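PDB 6FFL: Maltose/maltodextrin transport permease homologue from Bdellovibrio bacteriovorus HD100, which binds maltotriose through the MalE-like solute-binding domain described here and, as a whole MalE–MalF fusion, probably takes part in carrying maltose and maltodextrins across the membrane. Local coordinates for residues G113-L118 / K329-I334; F165-F170 / D195-I200; W262-V267 / V337-P342. All blocks are in the same frame, centred on the assembly; numbering follows the deposited sequence. Where two conformers were deposited one is given.

The three contacts lie around the maltotriose site and touch one another. Contact 1 and contact 2 have centres about 18 Å apart. Both reach the chain B glucose, through Asn114 from the first and Phe165 and Phe166 from the second. They also touch directly: Leu116 CD1 lies 3.3 Å from Phe165 O. Contact 3 sits about 10 Å from contact 1 and about 13 Å from contact 2, centre to centre. Its Met341 CE packs 3.8 Å from Phe165 CE1, and Pro169 O lies 2.9 Å from Ser264 N, a probable hydrogen bond. Helix 328-335 of contact 1 leads on to strand 339-340 of contact 3.

Contact 1. Residues G113-L118 / K329-I334; sequences GNHLML and KISADI. With GLC (alpha-D-glucopyranose), chain B.
Met117 and Ile334 mark the closest backbone approach, 7.1 Å between their CA atoms, where the start of strand 116-121, entered from a loop, passes the helical segment 329-334. The setting is the two-lobed fold of bacterial solute-binding proteins. Strand 116-121 is an inner strand of a four-stranded mixed sheet, and helix 328-335 packs beside its start. The polar link is between His115 and Ser331. His115 CG stands between its backbone N and carbonyl carbon (chi1 52°). NE2 of His115 meets Ser331 OG at 2.9 Å in a bent hydrogen bond, with OG in the plane of the imidazole at its edge. Ile334 CG2 reaches the same ring plane further round the rim, 3.9 Å from His115 CD2. One face of the ring carries a methyl group from the same segment, Met117 CE. The Met117 chain bends at chi3 (75°), which places CE 3.8 Å above the His115 ring plane, toward the rim. Ile334 uses its other branch on Met117: its CD1 lies 3.8 Å from Met117 CB, and the two side chains cross at about a right angle. Ile250 of strand 248-251 touches both of them. Trp238 of helix 238-243 touches Met117 and Ser331. The contact is buried and joins one polar pair to apolar packing.

Asn114 takes the other direction, into the sugar pocket, and grips two neighbouring hydroxyls of the chain B glucose. Its OD1 accepts a hydrogen bond from glucose O2 at 2.5 Å and another from Lys270 NZ. The other half of the amide completes the grip: Asn114 ND2 donates to glucose O3 at 3.0 Å, with an almost straight N-H...O angle of 178°.

Contact 2. Residues F165-F170 / D195-I200; sequences FFFAPF and DTFQFI. With GLC (alpha-D-glucopyranose), chain C; GLC (alpha-D-glucopyranose), chain B.
Phe167 holds CG between its backbone N and carbonyl carbon (chi1 64°), while Phe170 turns CG anti to its carbonyl carbon (chi1 -58°), and both rings meet helix 191-205. Phe167 makes an offset edge-to-face pair with Phe197. The edge of Phe197 points at the Phe167 face, with centroids 5.7 Å apart and planes at 78°. Ile200 fits against the root of the same Phe167 side chain: its CD1 is 3.5 Å from Phe167 CB. Thr196 CG2 lies between Phe167 and Phe170, 3.9 Å from Phe170 CB, and also touches the Phe167 ring. The hydroxyl of Thr196 is turned to its own helix, where it bonds to Ala192 O. Further along, Phe199 CE2 sits over one face of the Phe170 ring, 3.8 Å from Phe170 CE1; these two rings meet obliquely. Tyr358 of helix 346-362 stacks on Phe197 and meets Phe167 edge-to-face, extending the aromatic cluster.

The other end of 165-170 faces the ligand of this solute-binding domain. Phe165 N donates to O6 of the chain C glucose at 2.9 Å. The Phe165 ring has C4 of the chain B glucose 3.8 Å above one face, toward the rim. Phe166 meets O6 of that glucose at its ring edge. Such aromatic contact with sugar is common in maltodextrin-binding proteins. Between the two segments no hydrogen bond forms, so across this contact the segment bearing the sugar-binding phenylalanines meets helix 191-205 through apolar and aromatic packing.

Contact 3. Residues W262-V267 / V337-P342; sequences WPSPLV and VGTPMP
Ser264 OG donates to Val337 O at 2.7 Å, in the carbonyl plane on a lone pair. This starts the tight part of the contact, where the backbones run close together. Gly338 CA comes within 3.1 Å of Pro265 O. Thr339 N donates to the same Pro265 O at 2.9 Å. Val267 N then bonds to Thr339 O, and Met341 N to Val267 O. The three backbone bonds give a short parallel pairing with strand 266-274, adding strand 339-340 at the edge of the larger mixed sheet of the solute-binding fold. Leu266 and Thr339 lie on one side of it, with Leu266 CD2 3.5 Å from Thr339 OG1. Leu266 CD1 also packs on Met341 SD at 4.1 Å, the two side chains crossing at about a right angle. Met341 in turn touches a bound glucose.

The solvent side is looser. Water bridges Ser264 O and Thr339 OG1, lying 2.7 Å from Ser264 O. A second water binds Trp262 O and only weakly Val337 O. Beyond them, Trp262 CB merely touches Val337 CG2 at 4.1 Å, and the indole leads away to a cation-pi contact with Arg252.

Contact 1. Residues G113-L118 / K329-I334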
loop_
_atom_site.group_PDB
_atom_site.type_symbol
_atom_site.label_atom_id
_atom_site.label_comp_id
_atom_site.label_asym_id
_atom_site.label_seq_id
_atom_site.Cartn_x
_atom_site.Cartn_y
_atom_site.Cartn_z
ATOM N N GLY A 113 -1.478 -7.912 3.464
ATOM C CA GLY A 113 -0.174 -7.284 3.581
ATOM C C GLY A 113 -0.310 -5.802 3.305
ATOM O O GLY A 113 -0.842 -5.068 4.135
ATOM N N ASN A 114 0.158 -5.366 2.142
ATOM C CA ASN A 114 0.140 -3.957 1.762
ATOM C C ASN A 114 0.982 -3.110 2.707
ATOM O O ASN A 114 0.746 -1.912 2.852
ATOM C CB ASN A 114 -1.303 -3.427 1.694
ATOM C CG ASN A 114 -1.423 -2.214 0.806
ATOM O OD1 ASN A 114 -0.947 -2.230 -0.328
ATOM N ND2 ASN A 114 -2.039 -1.149 1.317
ATOM N N HIS A 115 1.964 -3.726 3.356
ATOM C CA HIS A 115 2.708 -3.113 4.444
ATOM C C HIS A 115 4.094 -2.688 3.973
ATOM O O HIS A 115 4.729 -3.374 3.163
ATOM C CB HIS A 115 2.832 -4.079 5.624
ATOM C CG HIS A 115 3.375 -5.431 5.258
ATOM N ND1 HIS A 115 2.781 -6.246 4.310
ATOM C CD2 HIS A 115 4.445 -6.116 5.721
ATOM C CE1 HIS A 115 3.464 -7.374 4.213
ATOM N NE2 HIS A 115 4.481 -7.321 5.059
ATOM N N LEU A 116 4.567 -1.564 4.508
ATOM C CA LEU A 116 5.904 -1.066 4.225
ATOM C C LEU A 116 6.940 -1.713 5.135
ATOM O O LEU A 116 6.650 -2.114 6.266
ATOM C CB LEU A 116 5.959 0.444 4.403
ATOM C CG LEU A 116 5.101 1.224 3.421
ATOM C CD1 LEU A 116 5.096 2.701 3.841
ATOM C CD2 LEU A 116 5.614 1.063 2.003
ATOM N N MET A 117 8.170 -1.783 4.637
ATOM C CA MET A 117 9.254 -2.407 5.384
ATOM C C MET A 117 10.560 -1.835 4.859
ATOM O O MET A 117 10.578 -1.114 3.863
ATOM C CB MET A 117 9.219 -3.928 5.227
ATOM C CG MET A 117 9.636 -4.396 3.847
ATOM S SD MET A 117 8.860 -5.947 3.344
ATOM C CE MET A 117 7.186 -5.385 2.972
ATOM N N LEU A 118 11.657 -2.168 5.538
ATOM C CA LEU A 118 12.985 -1.872 5.014
ATOM C C LEU A 118 13.411 -3.015 4.102
ATOM O O LEU A 118 13.237 -4.188 4.446
ATOM C CB LEU A 118 14.000 -1.686 6.153
ATOM C CG LEU A 118 15.378 -1.163 5.728
ATOM C CD1 LEU A 118 15.295 0.327 5.456
ATOM C CD2 LEU A 118 16.432 -1.460 6.803
ATOM N N LYS A 329 8.090 -15.428 6.974
ATOM C CA LYS A 329 8.281 -15.399 8.422
ATOM C C LYS A 329 8.728 -14.022 8.915
ATOM O O LYS A 329 8.173 -13.500 9.891
ATOM C CB LYS A 329 9.267 -16.494 8.844
ATOM C CG LYS A 329 9.113 -16.955 10.297
ATOM C CD LYS A 329 7.672 -17.399 10.649
ATOM C CE LYS A 329 6.929 -18.115 9.505
ATOM N NZ LYS A 329 5.448 -17.935 9.623
ATOM N N ILE A 330 9.704 -13.403 8.247
ATOM C CA ILE A 330 10.096 -12.045 8.620
ATOM C C ILE A 330 8.969 -11.066 8.322
ATOM O O ILE A 330 8.736 -10.118 9.077
ATOM C CB ILE A 330 11.403 -11.638 7.911
ATOM C CG1 ILE A 330 12.557 -12.532 8.380
ATOM C CG2 ILE A 330 11.733 -10.173 8.194
ATOM C CD1 ILE A 330 13.923 -12.097 7.872
ATOM N N SER A 331 8.251 -11.281 7.222
ATOM C CA SER A 331 7.117 -10.424 6.908
ATOM C C SER A 331 6.073 -10.464 8.022
ATOM O O SER A 331 5.469 -9.436 8.358
ATOM C CB SER A 331 6.506 -10.847 5.575
ATOM O OG SER A 331 5.422 -10.007 5.244
ATOM N N ALA A 332 5.845 -11.647 8.610
ATOM C CA ALA A 332 4.909 -11.728 9.727
ATOM C C ALA A 332 5.436 -10.958 10.934
ATOM O O ALA A 332 4.664 -10.295 11.643
ATOM C CB ALA A 332 4.626 -13.190 10.080
ATOM N N ASP A 333 6.749 -11.005 11.164
ATOM C CA ASP A 333 7.341 -10.233 12.251
ATOM C C ASP A 333 7.260 -8.733 11.989
ATOM O O ASP A 333 7.180 -7.943 12.938
ATOM C CB ASP A 333 8.793 -10.666 12.459
ATOM C CG ASP A 333 9.513 -9.816 13.476
ATOM O OD1 ASP A 333 9.313 -10.045 14.688
ATOM O OD2 ASP A 333 10.270 -8.914 13.065
ATOM N N ILE A 334 7.269 -8.322 10.717
ATOM C CA ILE A 334 7.096 -6.914 10.380
ATOM C C ILE A 334 5.659 -6.482 10.635
ATOM O O ILE A 334 5.408 -5.424 11.225
ATOM C CB ILE A 334 7.510 -6.669 8.915
ATOM C CG1 ILE A 334 9.020 -6.846 8.752
ATOM C CG2 ILE A 334 7.054 -5.276 8.429
ATOM C CD1 ILE A 334 9.457 -7.068 7.315
HETATM C C1 GLC B . 0.715 1.365 -2.433
HETATM C C2 GLC B . -0.380 0.869 -1.497
HETATM C C3 GLC B . -1.512 1.872 -1.333
HETATM C C4 GLC B . -0.901 3.213 -0.941
HETATM C C5 GLC B . 0.112 3.635 -2.002
HETATM C C6 GLC B . 0.749 4.985 -1.653
HETATM O O2 GLC B . -0.877 -0.376 -2.022
HETATM O O3 GLC B . -2.389 1.407 -0.292
HETATM O O4 GLC B . -1.921 4.198 -0.879
HETATM O O5 GLC B . 1.148 2.660 -2.037
HETATM O O6 GLC B . 1.414 5.531 -2.814
#

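Contact 2. Residues F165-F170 / D195-I200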
loop_
_atom_site.group_PDB
_atom_site.type_symbol
_atom_site.label_atom_id
_atom_site.label_comp_id
_atom_site.label_asym_id
_atom_site.label_seq_id
_atom_site.Cartn_x
_atom_site.Cartn_y
_atom_site.Cartn_z
ATOM N N PHE A 165 1.496 7.759 2.805
ATOM C CA PHE A 165 1.591 6.357 3.209
ATOM C C PHE A 165 2.998 6.016 3.682
ATOM O O PHE A 165 3.170 5.219 4.612
ATOM C CB PHE A 165 1.194 5.460 2.036
ATOM C CG PHE A 165 0.873 4.037 2.425
ATOM C CD1 PHE A 165 -0.244 3.746 3.203
ATOM C CD2 PHE A 165 1.675 2.995 1.985
ATOM C CE1 PHE A 165 -0.572 2.426 3.535
ATOM C CE2 PHE A 165 1.373 1.673 2.312
ATOM C CZ PHE A 165 0.243 1.390 3.100
ATOM N N PHE A 166 4.007 6.635 3.073
ATOM C CA PHE A 166 5.388 6.263 3.351
ATOM C C PHE A 166 5.955 6.951 4.589
ATOM O O PHE A 166 6.941 6.454 5.151
ATOM C CB PHE A 166 6.245 6.552 2.121
ATOM C CG PHE A 166 5.975 5.614 0.968
ATOM C CD1 PHE A 166 4.853 5.776 0.161
ATOM C CD2 PHE A 166 6.840 4.558 0.703
ATOM C CE1 PHE A 166 4.598 4.902 -0.898
ATOM C CE2 PHE A 166 6.589 3.681 -0.358
ATOM C CZ PHE A 166 5.472 3.857 -1.152
ATOM N N PHE A 167 5.367 8.058 5.061
ATOM C CA PHE A 167 5.808 8.549 6.367
ATOM C C PHE A 167 4.834 8.226 7.493
ATOM O O PHE A 167 5.193 8.390 8.664
ATOM C CB PHE A 167 6.143 10.065 6.321
ATOM C CG PHE A 167 4.988 10.993 6.027
ATOM C CD1 PHE A 167 4.021 11.277 6.995
ATOM C CD2 PHE A 167 4.923 11.653 4.808
ATOM C CE1 PHE A 167 2.988 12.178 6.725
ATOM C CE2 PHE A 167 3.893 12.548 4.525
ATOM C CZ PHE A 167 2.914 12.801 5.493
ATOM N N ALA A 168 3.642 7.718 7.174
ATOM C CA ALA A 168 2.697 7.284 8.200
ATOM C C ALA A 168 3.261 6.332 9.252
ATOM O O ALA A 168 2.885 6.473 10.428
ATOM C CB ALA A 168 1.484 6.635 7.518
ATOM N N PRO A 169 4.125 5.359 8.932
ATOM C CA PRO A 169 4.589 4.453 9.992
ATOM C C PRO A 169 5.332 5.171 11.101
ATOM O O PRO A 169 5.318 4.700 12.247
ATOM C CB PRO A 169 5.504 3.470 9.245
ATOM C CG PRO A 169 5.049 3.530 7.815
ATOM C CD PRO A 169 4.674 4.973 7.615
ATOM N N PHE A 170 5.979 6.299 10.805
ATOM C CA PHE A 170 6.763 6.986 11.832
ATOM C C PHE A 170 5.900 7.739 12.825
ATOM O O PHE A 170 6.342 7.982 13.953
ATOM C CB PHE A 170 7.749 7.968 11.192
ATOM C CG PHE A 170 8.703 7.315 10.233
ATOM C CD1 PHE A 170 9.749 6.529 10.700
ATOM C CD2 PHE A 170 8.545 7.474 8.870
ATOM C CE1 PHE A 170 10.619 5.901 9.813
ATOM C CE2 PHE A 170 9.413 6.855 7.980
ATOM C CZ PHE A 170 10.448 6.073 8.453
ATOM N N ASP A 195 7.262 15.864 14.621
ATOM C CA ASP A 195 8.528 15.142 14.737
ATOM C C ASP A 195 8.774 14.259 13.515
ATOM O O ASP A 195 9.924 14.093 13.080
ATOM C CB ASP A 195 8.537 14.291 16.013
ATOM C CG ASP A 195 8.779 15.111 17.282
ATOM O OD1 ASP A 195 9.125 16.309 17.193
ATOM O OD2 ASP A 195 8.623 14.542 18.381
ATOM N N THR A 196 7.709 13.676 12.961
ATOM C CA THR A 196 7.827 12.891 11.734
ATOM C C THR A 196 8.285 13.761 10.572
ATOM O O THR A 196 9.194 13.391 9.817
ATOM C CB THR A 196 6.477 12.239 11.402
ATOM O OG1 THR A 196 6.127 11.312 12.440
ATOM C CG2 THR A 196 6.559 11.484 10.088
ATOM N N PHE A 197 7.629 14.909 10.391
ATOM C CA PHE A 197 8.071 15.881 9.400
ATOM C C PHE A 197 9.540 16.225 9.586
ATOM O O PHE A 197 10.303 16.287 8.612
ATOM C CB PHE A 197 7.236 17.161 9.497
ATOM C CG PHE A 197 5.831 17.026 8.981
ATOM C CD1 PHE A 197 5.435 15.916 8.248
ATOM C CD2 PHE A 197 4.892 18.013 9.255
ATOM C CE1 PHE A 197 4.138 15.811 7.764
ATOM C CE2 PHE A 197 3.584 17.911 8.785
ATOM C CZ PHE A 197 3.210 16.797 8.039
ATOM N N GLN A 198 9.958 16.467 10.834
ATOM C CA GLN A 198 11.337 16.890 11.056
ATOM C C GLN A 198 12.316 15.748 10.849
ATOM O O GLN A 198 13.441 15.986 10.385
ATOM C CB GLN A 198 11.501 17.494 12.454
ATOM C CG GLN A 198 10.493 18.600 12.750
ATOM C CD GLN A 198 10.719 19.309 14.080
ATOM O OE1 GLN A 198 10.906 20.528 14.119
ATOM N NE2 GLN A 198 10.692 18.551 15.174
ATOM N N PHE A 199 11.918 14.523 11.202
ATOM C CA PHE A 199 12.793 13.362 11.034
ATOM C C PHE A 199 13.171 13.180 9.575
ATOM O O PHE A 199 14.345 12.970 9.244
ATOM C CB PHE A 199 12.091 12.110 11.577
ATOM C CG PHE A 199 12.861 10.832 11.367
ATOM C CD1 PHE A 199 14.047 10.594 12.049
ATOM C CD2 PHE A 199 12.392 9.875 10.483
ATOM C CE1 PHE A 199 14.745 9.422 11.855
ATOM C CE2 PHE A 199 13.090 8.699 10.282
ATOM C CZ PHE A 199 14.258 8.472 10.965
ATOM N N ILE A 200 12.195 13.299 8.678
ATOM C CA ILE A 200 12.497 13.098 7.269
ATOM C C ILE A 200 13.262 14.291 6.704
ATOM O O ILE A 200 14.164 14.123 5.877
ATOM C CB ILE A 200 11.202 12.788 6.503
ATOM C CG1 ILE A 200 10.790 11.341 6.810
ATOM C CG2 ILE A 200 11.374 12.981 5.000
ATOM C CD1 ILE A 200 9.505 10.960 6.202
HETATM C C1 GLC C . -2.351 4.479 0.445
HETATM C C2 GLC C . -3.881 4.520 0.475
HETATM C C3 GLC C . -4.378 5.662 -0.418
HETATM C C4 GLC C . -3.763 6.976 0.029
HETATM C C5 GLC C . -2.231 6.866 0.034
HETATM C C6 GLC C . -1.617 8.103 0.681
HETATM O O2 GLC C . -4.438 3.259 0.054
HETATM O O3 GLC C . -5.816 5.767 -0.332
HETATM O O4 GLC C . -4.173 8.015 -0.874
HETATM O O5 GLC C . -1.847 5.754 0.850
HETATM O O6 GLC C . -0.190 8.168 0.472
HETATM C C1 GLC B . 0.715 1.365 -2.433
HETATM C C2 GLC B . -0.380 0.869 -1.497
HETATM C C3 GLC B . -1.512 1.872 -1.333
HETATM C C4 GLC B . -0.901 3.213 -0.941
HETATM C C5 GLC B . 0.112 3.635 -2.002
HETATM C C6 GLC B . 0.749 4.985 -1.653
HETATM O O2 GLC B . -0.877 -0.376 -2.022
HETATM O O3 GLC B . -2.389 1.407 -0.292
HETATM O O4 GLC B . -1.921 4.198 -0.879
HETATM O O5 GLC B . 1.148 2.660 -2.037
HETATM O O6 GLC B . 1.414 5.531 -2.814
#

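Contact 3. Residues W262-V267 / V337-P342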
loop_
_atom_site.group_PDB
_atom_site.type_symbol
_atom_site.label_atom_id
_atom_site.label_comp_id
_atom_site.label_asym_id
_atom_site.label_seq_id
_atom_site.Cartn_x
_atom_site.Cartn_y
_atom_site.Cartn_z
ATOM N N TRP A 262 8.967 1.070 17.454
ATOM C CA TRP A 262 9.001 0.642 16.065
ATOM C C TRP A 262 8.003 1.446 15.245
ATOM O O TRP A 262 6.824 1.525 15.619
ATOM C CB TRP A 262 8.641 -0.838 15.958
ATOM C CG TRP A 262 9.633 -1.759 16.571
ATOM C CD1 TRP A 262 9.539 -2.393 17.775
ATOM C CD2 TRP A 262 10.881 -2.152 16.005
ATOM N NE1 TRP A 262 10.663 -3.161 17.995
ATOM C CE2 TRP A 262 11.500 -3.029 16.921
ATOM C CE3 TRP A 262 11.534 -1.852 14.806
ATOM C CZ2 TRP A 262 12.741 -3.614 16.675
ATOM C CZ3 TRP A 262 12.772 -2.428 14.563
ATOM C CH2 TRP A 262 13.362 -3.296 15.494
ATOM N N PRO A 263 8.420 2.034 14.129
ATOM C CA PRO A 263 7.447 2.558 13.169
ATOM C C PRO A 263 6.446 1.473 12.801
ATOM O O PRO A 263 6.790 0.297 12.647
ATOM C CB PRO A 263 8.315 2.976 11.978
ATOM C CG PRO A 263 9.634 3.362 12.644
ATOM C CD PRO A 263 9.804 2.342 13.747
ATOM N N SER A 264 5.188 1.871 12.699
ATOM C CA SER A 264 4.099 0.911 12.601
ATOM C C SER A 264 3.514 0.946 11.197
ATOM O O SER A 264 2.764 1.874 10.862
ATOM C CB SER A 264 3.023 1.241 13.646
ATOM O OG SER A 264 2.047 0.221 13.700
ATOM N N PRO A 265 3.822 -0.026 10.343
ATOM C CA PRO A 265 3.229 -0.038 9.000
ATOM C C PRO A 265 1.730 -0.256 9.085
ATOM O O PRO A 265 1.225 -0.873 10.024
ATOM C CB PRO A 265 3.922 -1.223 8.315
ATOM C CG PRO A 265 4.313 -2.119 9.425
ATOM C CD PRO A 265 4.601 -1.247 10.623
ATOM N N LEU A 266 1.008 0.283 8.107
ATOM C CA LEU A 266 -0.416 -0.006 7.987
ATOM C C LEU A 266 -0.591 -1.338 7.268
ATOM O O LEU A 266 -0.070 -1.526 6.167
ATOM C CB LEU A 266 -1.129 1.112 7.231
ATOM C CG LEU A 266 -1.155 2.401 8.063
ATOM C CD1 LEU A 266 -1.512 3.597 7.202
ATOM C CD2 LEU A 266 -2.125 2.260 9.241
ATOM N N VAL A 267 -1.319 -2.258 7.888
ATOM C CA VAL A 267 -1.480 -3.614 7.379
ATOM C C VAL A 267 -2.912 -3.763 6.901
ATOM O O VAL A 267 -3.849 -3.341 7.590
ATOM C CB VAL A 267 -1.134 -4.664 8.451
ATOM C CG1 VAL A 267 -1.351 -6.081 7.920
ATOM C CG2 VAL A 267 0.325 -4.477 8.897
ATOM N N VAL A 337 4.130 -5.542 14.410
ATOM C CA VAL A 337 4.108 -4.216 15.015
ATOM C C VAL A 337 3.335 -3.218 14.161
ATOM O O VAL A 337 3.429 -2.011 14.391
ATOM C CB VAL A 337 5.527 -3.700 15.316
ATOM C CG1 VAL A 337 6.196 -4.580 16.378
ATOM C CG2 VAL A 337 6.375 -3.646 14.058
ATOM N N GLY A 338 2.565 -3.694 13.187
ATOM C CA GLY A 338 1.750 -2.824 12.370
ATOM C C GLY A 338 0.411 -2.531 13.028
ATOM O O GLY A 338 0.090 -3.025 14.110
ATOM N N THR A 339 -0.374 -1.684 12.364
ATOM C CA THR A 339 -1.751 -1.477 12.788
ATOM C C THR A 339 -2.661 -1.589 11.573
ATOM O O THR A 339 -2.229 -1.339 10.446
ATOM C CB THR A 339 -1.961 -0.108 13.469
ATOM O OG1 THR A 339 -1.871 0.937 12.503
ATOM C CG2 THR A 339 -0.933 0.138 14.573
ATOM N N PRO A 340 -3.924 -1.971 11.769
ATOM C CA PRO A 340 -4.798 -2.223 10.613
ATOM C C PRO A 340 -5.098 -0.947 9.843
ATOM O O PRO A 340 -5.308 0.118 10.428
ATOM C CB PRO A 340 -6.077 -2.796 11.245
ATOM C CG PRO A 340 -5.674 -3.232 12.612
ATOM C CD PRO A 340 -4.573 -2.321 13.044
ATOM N N MET A 341 -5.158 -1.075 8.521
ATOM C CA MET A 341 -5.522 0.046 7.671
ATOM C C MET A 341 -6.928 0.527 8.020
ATOM O O MET A 341 -7.869 -0.279 7.997
ATOM C CB MET A 341 -5.470 -0.374 6.203
ATOM C CG MET A 341 -5.914 0.700 5.215
ATOM S SD MET A 341 -4.646 2.001 5.115
ATOM C CE MET A 341 -4.313 2.039 3.355
ATOM N N PRO A 342 -7.118 1.800 8.361
ATOM C CA PRO A 342 -8.484 2.300 8.571
ATOM C C PRO A 342 -9.164 2.532 7.230
ATOM O O PRO A 342 -8.515 2.833 6.228
ATOM C CB PRO A 342 -8.269 3.612 9.339
ATOM C CG PRO A 342 -6.915 4.089 8.913
ATOM C CD PRO A 342 -6.091 2.828 8.632
HETATM O O HOH W 1 5.038 -0.341 16.740
HETATM O O HOH W 2 0.335 2.563 11.914
#